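Long-range contact in oxidoreductase, zinc-binding dehydrogenase family (Myxococcus xanthus, PDB 5K1S), which acts as a medium-chain reductase in the alternative de novo biosynthesis of isovaleryl coenzyme A: residues 155-168 against 318-330. Residues are numbered along the deposited sequence; the frame is centred on the assembly and turned at random.
With ZN (zinc ion), chain F.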
ATOM      1  N   SER A 155     -34.120 -10.191 -10.859  1.00 75.82           N
ATOM      2  CA  SER A 155     -34.512 -10.742  -9.570  1.00 77.40           C
ATOM      3  C   SER A 155     -34.219  -9.806  -8.405  1.00 76.07           C
ATOM      4  O   SER A 155     -34.529 -10.159  -7.262  1.00 77.26           O
ATOM      5  CB  SER A 155     -33.797 -12.076  -9.340  1.00 79.43           C
ATOM      6  OG  SER A 155     -34.157 -12.645  -8.092  1.00 81.03           O
ATOM      7  N   LEU A 156     -33.642  -8.632  -8.659  1.00 65.95           N
ATOM      8  CA  LEU A 156     -33.196  -7.744  -7.594  1.00 64.50           C
ATOM      9  C   LEU A 156     -34.119  -6.539  -7.503  1.00 62.57           C
ATOM     10  O   LEU A 156     -34.220  -5.781  -8.479  1.00 60.83           O
ATOM     11  CB  LEU A 156     -31.757  -7.295  -7.849  1.00 62.98           C
ATOM     12  CG  LEU A 156     -31.054  -6.524  -6.731  1.00 61.63           C
ATOM     13  CD1 LEU A 156     -30.944  -7.356  -5.466  1.00 63.82           C
ATOM     14  CD2 LEU A 156     -29.674  -6.088  -7.192  1.00 60.07           C
ATOM     15  N   PRO A 157     -34.804  -6.308  -6.383  1.00 67.07           N
ATOM     16  CA  PRO A 157     -35.656  -5.119  -6.278  1.00 65.73           C
ATOM     17  C   PRO A 157     -34.843  -3.834  -6.323  1.00 62.56           C
ATOM     18  O   PRO A 157     -33.635  -3.814  -6.073  1.00 61.59           O
ATOM     19  CB  PRO A 157     -36.349  -5.291  -4.922  1.00 67.38           C
ATOM     20  CG  PRO A 157     -35.465  -6.205  -4.155  1.00 68.52           C
ATOM     21  CD  PRO A 157     -34.865  -7.132  -5.164  1.00 69.15           C
ATOM     22  N   TRP A 158     -35.539  -2.741  -6.643  1.00 56.74           N
ATOM     23  CA  TRP A 158     -34.867  -1.461  -6.845  1.00 53.83           C
ATOM     24  C   TRP A 158     -34.192  -0.977  -5.567  1.00 52.77           C
ATOM     25  O   TRP A 158     -33.038  -0.534  -5.592  1.00 50.87           O
ATOM     26  CB  TRP A 158     -35.869  -0.419  -7.347  1.00 53.57           C
ATOM     27  CG  TRP A 158     -36.442  -0.731  -8.694  1.00 54.78           C
ATOM     28  CD1 TRP A 158     -37.740  -1.047  -8.980  1.00 56.78           C
ATOM     29  CD2 TRP A 158     -35.738  -0.762  -9.940  1.00 54.23           C
ATOM     30  NE1 TRP A 158     -37.886  -1.268 -10.327  1.00 57.46           N
ATOM     31  CE2 TRP A 158     -36.673  -1.102 -10.940  1.00 55.96           C
ATOM     32  CE3 TRP A 158     -34.409  -0.535 -10.308  1.00 52.61           C
ATOM     33  CZ2 TRP A 158     -36.322  -1.219 -12.282  1.00 56.09           C
ATOM     34  CZ3 TRP A 158     -34.061  -0.653 -11.642  1.00 52.81           C
ATOM     35  CH2 TRP A 158     -35.014  -0.993 -12.612  1.00 54.52           C
ATOM     36  N   ASN A 159     -34.898  -1.046  -4.437  1.00 57.75           N
ATOM     37  CA  ASN A 159     -34.360  -0.500  -3.195  1.00 57.03           C
ATOM     38  C   ASN A 159     -33.032  -1.157  -2.835  1.00 57.27           C
ATOM     39  O   ASN A 159     -32.053  -0.471  -2.518  1.00 55.57           O
ATOM     40  CB  ASN A 159     -35.373  -0.671  -2.063  1.00 59.29           C
ATOM     41  CG  ASN A 159     -36.635   0.135  -2.286  1.00 59.35           C
ATOM     42  OD1 ASN A 159     -36.673   1.033  -3.128  1.00 57.38           O
ATOM     43  ND2 ASN A 159     -37.677  -0.175  -1.522  1.00 61.66           N
ATOM     44  N   GLU A 160     -32.983  -2.490  -2.871  1.00 81.91           N
ATOM     45  CA  GLU A 160     -31.732  -3.187  -2.588  1.00 82.69           C
ATOM     46  C   GLU A 160     -30.662  -2.826  -3.607  1.00 80.77           C
ATOM     47  O   GLU A 160     -29.478  -2.719  -3.265  1.00 80.19           O
ATOM     48  CB  GLU A 160     -31.961  -4.698  -2.575  1.00 85.73           C
ATOM     49  CG  GLU A 160     -32.437  -5.246  -1.243  1.00 87.87           C
ATOM     50  CD  GLU A 160     -32.504  -6.761  -1.236  1.00 90.73           C
ATOM     51  OE1 GLU A 160     -32.985  -7.339  -2.235  1.00 91.41           O
ATOM     52  OE2 GLU A 160     -32.066  -7.374  -0.240  1.00 92.27           O
ATOM     53  N   ALA A 161     -31.057  -2.630  -4.867  1.00 56.00           N
ATOM     54  CA  ALA A 161     -30.089  -2.335  -5.917  1.00 54.38           C
ATOM     55  C   ALA A 161     -29.534  -0.922  -5.796  1.00 51.43           C
ATOM     56  O   ALA A 161     -28.377  -0.680  -6.157  1.00 50.36           O
ATOM     57  CB  ALA A 161     -30.729  -2.532  -7.291  1.00 54.37           C
ATOM     58  N   ALA A 162     -30.335   0.018  -5.290  1.00 63.83           N
ATOM     59  CA  ALA A 162     -29.912   1.410  -5.188  1.00 61.10           C
ATOM     60  C   ALA A 162     -28.906   1.654  -4.072  1.00 60.77           C
ATOM     61  O   ALA A 162     -28.533   2.812  -3.854  1.00 58.65           O
ATOM     62  CB  ALA A 162     -31.128   2.311  -4.974  1.00 60.28           C
ATOM     63  N   THR A 163     -28.466   0.617  -3.354  1.00 54.61           N
ATOM     64  CA  THR A 163     -27.479   0.774  -2.292  1.00 54.54           C
ATOM     65  C   THR A 163     -26.318  -0.200  -2.455  1.00 55.90           C
ATOM     66  O   THR A 163     -25.575  -0.436  -1.498  1.00 56.70           O
ATOM     67  CB  THR A 163     -28.128   0.590  -0.917  1.00 56.06           C
ATOM     68  OG1 THR A 163     -28.686  -0.727  -0.817  1.00 58.95           O
ATOM     69  CG2 THR A 163     -29.229   1.623  -0.703  1.00 54.88           C
ATOM     70  N   VAL A 164     -26.137  -0.759  -3.651  1.00 49.12           N
ATOM     71  CA  VAL A 164     -25.124  -1.787  -3.859  1.00 50.85           C
ATOM     72  C   VAL A 164     -23.766  -1.160  -4.151  1.00 49.33           C
ATOM     73  O   VAL A 164     -22.733  -1.642  -3.675  1.00 50.48           O
ATOM     74  CB  VAL A 164     -25.566  -2.727  -4.998  1.00 52.30           C
ATOM     75  CG1 VAL A 164     -24.503  -3.775  -5.290  1.00 54.22           C
ATOM     76  CG2 VAL A 164     -26.880  -3.395  -4.644  1.00 54.14           C
ATOM     77  N   CYS A 165     -23.743  -0.077  -4.933  1.00 54.64           N
ATOM     78  CA  CYS A 165     -22.478   0.467  -5.415  1.00 53.58           C
ATOM     79  C   CYS A 165     -21.575   0.880  -4.258  1.00 53.38           C
ATOM     80  O   CYS A 165     -20.400   0.503  -4.208  1.00 54.36           O
ATOM     81  CB  CYS A 165     -22.740   1.653  -6.342  1.00 51.30           C
ATOM     82  SG  CYS A 165     -21.292   2.180  -7.291  1.00 50.73           S
ATOM     83  N   CYS A 166     -22.108   1.654  -3.316  1.00 58.17           N
ATOM     84  CA  CYS A 166     -21.306   2.210  -2.233  1.00 57.77           C
ATOM     85  C   CYS A 166     -21.120   1.249  -1.067  1.00 59.89           C
ATOM     86  O   CYS A 166     -20.591   1.660  -0.029  1.00 59.71           O
ATOM     87  CB  CYS A 166     -21.937   3.508  -1.733  1.00 55.69           C
ATOM     88  SG  CYS A 166     -22.105   4.744  -3.021  1.00 53.40           S
ATOM     89  N   THR A 167     -21.536  -0.007  -1.208  1.00 58.19           N
ATOM     90  CA  THR A 167     -21.312  -1.006  -0.169  1.00 60.64           C
ATOM     91  C   THR A 167     -20.715  -2.267  -0.777  1.00 62.93           C
ATOM     92  O   THR A 167     -19.504  -2.495  -0.683  1.00 63.66           O
ATOM     93  CB  THR A 167     -22.616  -1.329   0.562  1.00 61.68           C
ATOM     94  OG1 THR A 167     -23.602  -1.760  -0.383  1.00 62.09           O
ATOM     95  CG2 THR A 167     -23.128  -0.103   1.304  1.00 59.75           C
ATOM     96  N   THR A 168     -21.552  -3.092  -1.408  1.00 58.53           N
ATOM     97  CA  THR A 168     -21.049  -4.302  -2.048  1.00 60.81           C
ATOM     98  C   THR A 168     -20.150  -3.972  -3.232  1.00 59.64           C
ATOM     99  O   THR A 168     -19.184  -4.698  -3.494  1.00 61.11           O
ATOM    100  CB  THR A 168     -22.215  -5.182  -2.497  1.00 62.43           C
ATOM    101  OG1 THR A 168     -23.076  -5.445  -1.381  1.00 63.58           O
ATOM    102  CG2 THR A 168     -21.707  -6.503  -3.063  1.00 65.02           C
ATOM    103  N   LEU A 318     -23.855  -6.235  -8.097  1.00 64.10           N
ATOM    104  CA  LEU A 318     -25.292  -6.385  -8.296  1.00 65.64           C
ATOM    105  C   LEU A 318     -25.674  -7.851  -8.439  1.00 68.69           C
ATOM    106  O   LEU A 318     -26.713  -8.285  -7.926  1.00 71.38           O
ATOM    107  CB  LEU A 318     -25.734  -5.590  -9.525  1.00 62.89           C
ATOM    108  CG  LEU A 318     -25.595  -4.069  -9.410  1.00 60.30           C
ATOM    109  CD1 LEU A 318     -25.755  -3.409 -10.770  1.00 58.04           C
ATOM    110  CD2 LEU A 318     -26.612  -3.514  -8.426  1.00 61.74           C
ATOM    111  N   ARG A 319     -24.842  -8.636  -9.128  1.00 76.64           N
ATOM    112  CA  ARG A 319     -25.127 -10.058  -9.280  1.00 79.58           C
ATOM    113  C   ARG A 319     -25.074 -10.774  -7.936  1.00 83.36           C
ATOM    114  O   ARG A 319     -25.899 -11.654  -7.662  1.00 86.36           O
ATOM    115  CB  ARG A 319     -24.139 -10.688 -10.259  1.00 78.57           C
ATOM    116  CG  ARG A 319     -24.501 -12.106 -10.667  1.00 81.23           C
ATOM    117  CD  ARG A 319     -23.374 -12.780 -11.431  1.00 80.74           C
ATOM    118  NE  ARG A 319     -22.180 -12.948 -10.607  1.00 81.45           N
ATOM    119  CZ  ARG A 319     -22.048 -13.869  -9.656  1.00 84.92           C
ATOM    120  NH1 ARG A 319     -23.041 -14.709  -9.394  1.00 87.86           N
ATOM    121  NH2 ARG A 319     -20.922 -13.947  -8.960  1.00 85.57           N
ATOM    122  N   LEU A 320     -24.112 -10.412  -7.084  1.00 67.22           N
ATOM    123  CA  LEU A 320     -23.986 -11.068  -5.788  1.00 71.27           C
ATOM    124  C   LEU A 320     -25.197 -10.807  -4.903  1.00 73.66           C
ATOM    125  O   LEU A 320     -25.586 -11.676  -4.113  1.00 77.69           O
ATOM    126  CB  LEU A 320     -22.707 -10.603  -5.091  1.00 70.67           C
ATOM    127  CG  LEU A 320     -21.403 -11.099  -5.719  1.00 69.38           C
ATOM    128  CD1 LEU A 320     -20.215 -10.340  -5.158  1.00 67.65           C
ATOM    129  CD2 LEU A 320     -21.232 -12.595  -5.491  1.00 73.38           C
ATOM    130  N   THR A 321     -25.807  -9.626  -5.014  1.00 69.30           N
ATOM    131  CA  THR A 321     -26.982  -9.329  -4.202  1.00 71.59           C
ATOM    132  C   THR A 321     -28.200 -10.103  -4.693  1.00 72.87           C
ATOM    133  O   THR A 321     -29.002 -10.585  -3.887  1.00 76.19           O
ATOM    134  CB  THR A 321     -27.267  -7.828  -4.215  1.00 68.68           C
ATOM    135  OG1 THR A 321     -26.066  -7.108  -3.907  1.00 66.68           O
ATOM    136  CG2 THR A 321     -28.334  -7.482  -3.185  1.00 71.51           C
ATOM    137  N   ALA A 322     -28.354 -10.232  -6.012  1.00 79.96           N
ATOM    138  CA  ALA A 322     -29.493 -10.965  -6.554  1.00 81.03           C
ATOM    139  C   ALA A 322     -29.418 -12.444  -6.198  1.00 84.50           C
ATOM    140  O   ALA A 322     -30.449 -13.083  -5.956  1.00 86.73           O
ATOM    141  CB  ALA A 322     -29.562 -10.780  -8.068  1.00 77.91           C
ATOM    142  N   THR A 323     -28.208 -13.006  -6.158  1.00 80.91           N
ATOM    143  CA  THR A 323     -28.049 -14.419  -5.832  1.00 84.20           C
ATOM    144  C   THR A 323     -28.127 -14.675  -4.333  1.00 87.86           C
ATOM    145  O   THR A 323     -28.543 -15.761  -3.916  1.00 90.84           O
ATOM    146  CB  THR A 323     -26.717 -14.941  -6.370  1.00 83.45           C
ATOM    147  OG1 THR A 323     -25.637 -14.203  -5.783  1.00 82.63           O
ATOM    148  CG2 THR A 323     -26.659 -14.811  -7.886  1.00 80.27           C
ATOM    149  N   GLY A 324     -27.731 -13.700  -3.515  1.00 78.81           N
ATOM    150  CA  GLY A 324     -27.740 -13.846  -2.073  1.00 82.46           C
ATOM    151  C   GLY A 324     -26.370 -13.956  -1.441  1.00 83.62           C
ATOM    152  O   GLY A 324     -26.283 -14.019  -0.209  1.00 86.67           O
ATOM    153  N   GLY A 325     -25.297 -13.986  -2.235  1.00 75.64           N
ATOM    154  CA  GLY A 325     -23.964 -14.064  -1.662  1.00 76.60           C
ATOM    155  C   GLY A 325     -23.639 -12.890  -0.761  1.00 76.69           C
ATOM    156  O   GLY A 325     -22.934 -13.047   0.239  1.00 79.03           O
ATOM    157  N   VAL A 326     -24.141 -11.705  -1.100  1.00 83.09           N
ATOM    158  CA  VAL A 326     -23.939 -10.512  -0.285  1.00 82.60           C
ATOM    159  C   VAL A 326     -25.269  -9.782  -0.172  1.00 82.56           C
ATOM    160  O   VAL A 326     -25.696  -9.094  -1.106  1.00 78.76           O
ATOM    161  CB  VAL A 326     -22.851  -9.599  -0.881  1.00 77.73           C
ATOM    162  CG1 VAL A 326     -22.656  -8.361  -0.014  1.00 77.01           C
ATOM    163  CG2 VAL A 326     -21.541 -10.360  -1.025  1.00 77.84           C
ATOM    164  N   ARG A 327     -25.934  -9.933   0.969  1.00 86.81           N
ATOM    165  CA  ARG A 327     -27.232  -9.312   1.170  1.00 87.12           C
ATOM    166  C   ARG A 327     -27.101  -7.795   1.283  1.00 84.62           C
ATOM    167  O   ARG A 327     -26.014  -7.246   1.485  1.00 83.24           O
ATOM    168  CB  ARG A 327     -27.899  -9.856   2.432  1.00 91.70           C
ATOM    169  CG  ARG A 327     -28.489 -11.249   2.292  1.00 93.35           C
ATOM    170  CD  ARG A 327     -29.169 -11.673   3.585  1.00 96.96           C
ATOM    171  NE  ARG A 327     -30.162 -10.692   4.017  1.00 96.91           N
ATOM    172  CZ  ARG A 327     -30.707 -10.655   5.229  1.00 99.35           C
ATOM    173  NH1 ARG A 327     -30.358 -11.543   6.150  1.00101.92           N
ATOM    174  NH2 ARG A 327     -31.603  -9.721   5.523  1.00 98.87           N
ATOM    175  N   GLN A 328     -28.240  -7.121   1.153  1.00 78.35           N
ATOM    176  CA  GLN A 328     -28.346  -5.687   1.372  1.00 76.27           C
ATOM    177  C   GLN A 328     -29.261  -5.441   2.561  1.00 80.54           C
ATOM    178  O   GLN A 328     -30.338  -6.040   2.655  1.00 82.13           O
ATOM    179  CB  GLN A 328     -28.879  -4.971   0.126  1.00 71.13           C
ATOM    180  CG  GLN A 328     -27.824  -4.715  -0.937  1.00 66.25           C
ATOM    181  CD  GLN A 328     -26.723  -3.797  -0.446  1.00 63.90           C
ATOM    182  OE1 GLN A 328     -26.963  -2.897   0.359  1.00 64.05           O
ATOM    183  NE2 GLN A 328     -25.503  -4.027  -0.919  1.00 61.47           N
ATOM    184  N   PHE A 329     -28.831  -4.563   3.463  1.00 85.20           N
ATOM    185  CA  PHE A 329     -29.549  -4.281   4.702  1.00 86.57           C
ATOM    186  C   PHE A 329     -30.149  -2.881   4.599  1.00 83.09           C
ATOM    187  O   PHE A 329     -29.577  -1.897   5.068  1.00 79.45           O
ATOM    188  CB  PHE A 329     -28.610  -4.416   5.902  1.00 86.77           C
ATOM    189  CG  PHE A 329     -27.931  -5.754   5.991  1.00 89.81           C
ATOM    190  CD1 PHE A 329     -26.777  -6.011   5.268  1.00 88.79           C
ATOM    191  CD2 PHE A 329     -28.446  -6.755   6.796  1.00 93.09           C
ATOM    192  CE1 PHE A 329     -26.152  -7.241   5.347  1.00 91.29           C
ATOM    193  CE2 PHE A 329     -27.823  -7.988   6.879  1.00 95.17           C
ATOM    194  CZ  PHE A 329     -26.675  -8.230   6.154  1.00 94.27           C
ATOM    195  N   VAL A 330     -31.320  -2.802   3.975  1.00 85.23           N
ATOM    196  CA  VAL A 330     -32.022  -1.537   3.792  1.00 79.96           C
ATOM    197  C   VAL A 330     -32.908  -1.300   5.008  1.00 81.47           C
ATOM    198  O   VAL A 330     -33.832  -2.077   5.274  1.00 83.30           O
ATOM    199  CB  VAL A 330     -32.852  -1.543   2.500  1.00 75.76           C
ATOM    200  CG1 VAL A 330     -33.527  -0.193   2.293  1.00 71.21           C
ATOM    201  CG2 VAL A 330     -31.976  -1.896   1.305  1.00 74.36           C
TER
HETATM  202 ZN    ZN F 402     -21.456   6.779  -2.094  1.00 70.31          ZN
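Gln-328 points its side chain into the segment 155-168. On the way in, its CG passes Glu-160 O at 3.5 Å and its CB lies 3.8 Å from Glu-160 CG. The two side chains run past each other in opposite directions. A bend at chi2 (-63°) turns the amide of Gln-328 in among the hydroxyls of Thr-163, Thr-167 and Thr-168. Thr-167 OG1 donates to Thr-163 O at 2.6 Å, in the carbonyl plane. Thr-168 OG1 is hydrogen-bonded to Ser-199 OG of helix 195-206. Thr-168 CG2 packs on Val-326 CG1 at 3.7 Å.

The other half of the contact is apolar. With CG anti to the backbone N (chi1 -171°), Leu-156 lays CD1 against Thr-321 CG2 at 3.5 Å, and its CB faces Ala-322 CB at 4.1 Å. Leu-318 CD2 covers Val-164, 3.7 Å from Val-164 CB.

An alanine at Gln-328 would remove the amide, and would probably open a gap beside Glu-160 and Val-164 and take a polar neighbour from Thr-163, Thr-167 and Thr-168.

The contact lies where the catalytic domain adjoins the Rossmann-type domain that probably binds the nucleotide, as in other medium-chain reductases. Cys-166, in the same segment, binds zinc with Cys-57 and His-79. A polar pocket around one amide and an apolar patch of Leu-318, Ala-322 and the Thr-321 methyl thus join the segment of Cys-166 to helix 311-323 and the chain leading to strand 330-335.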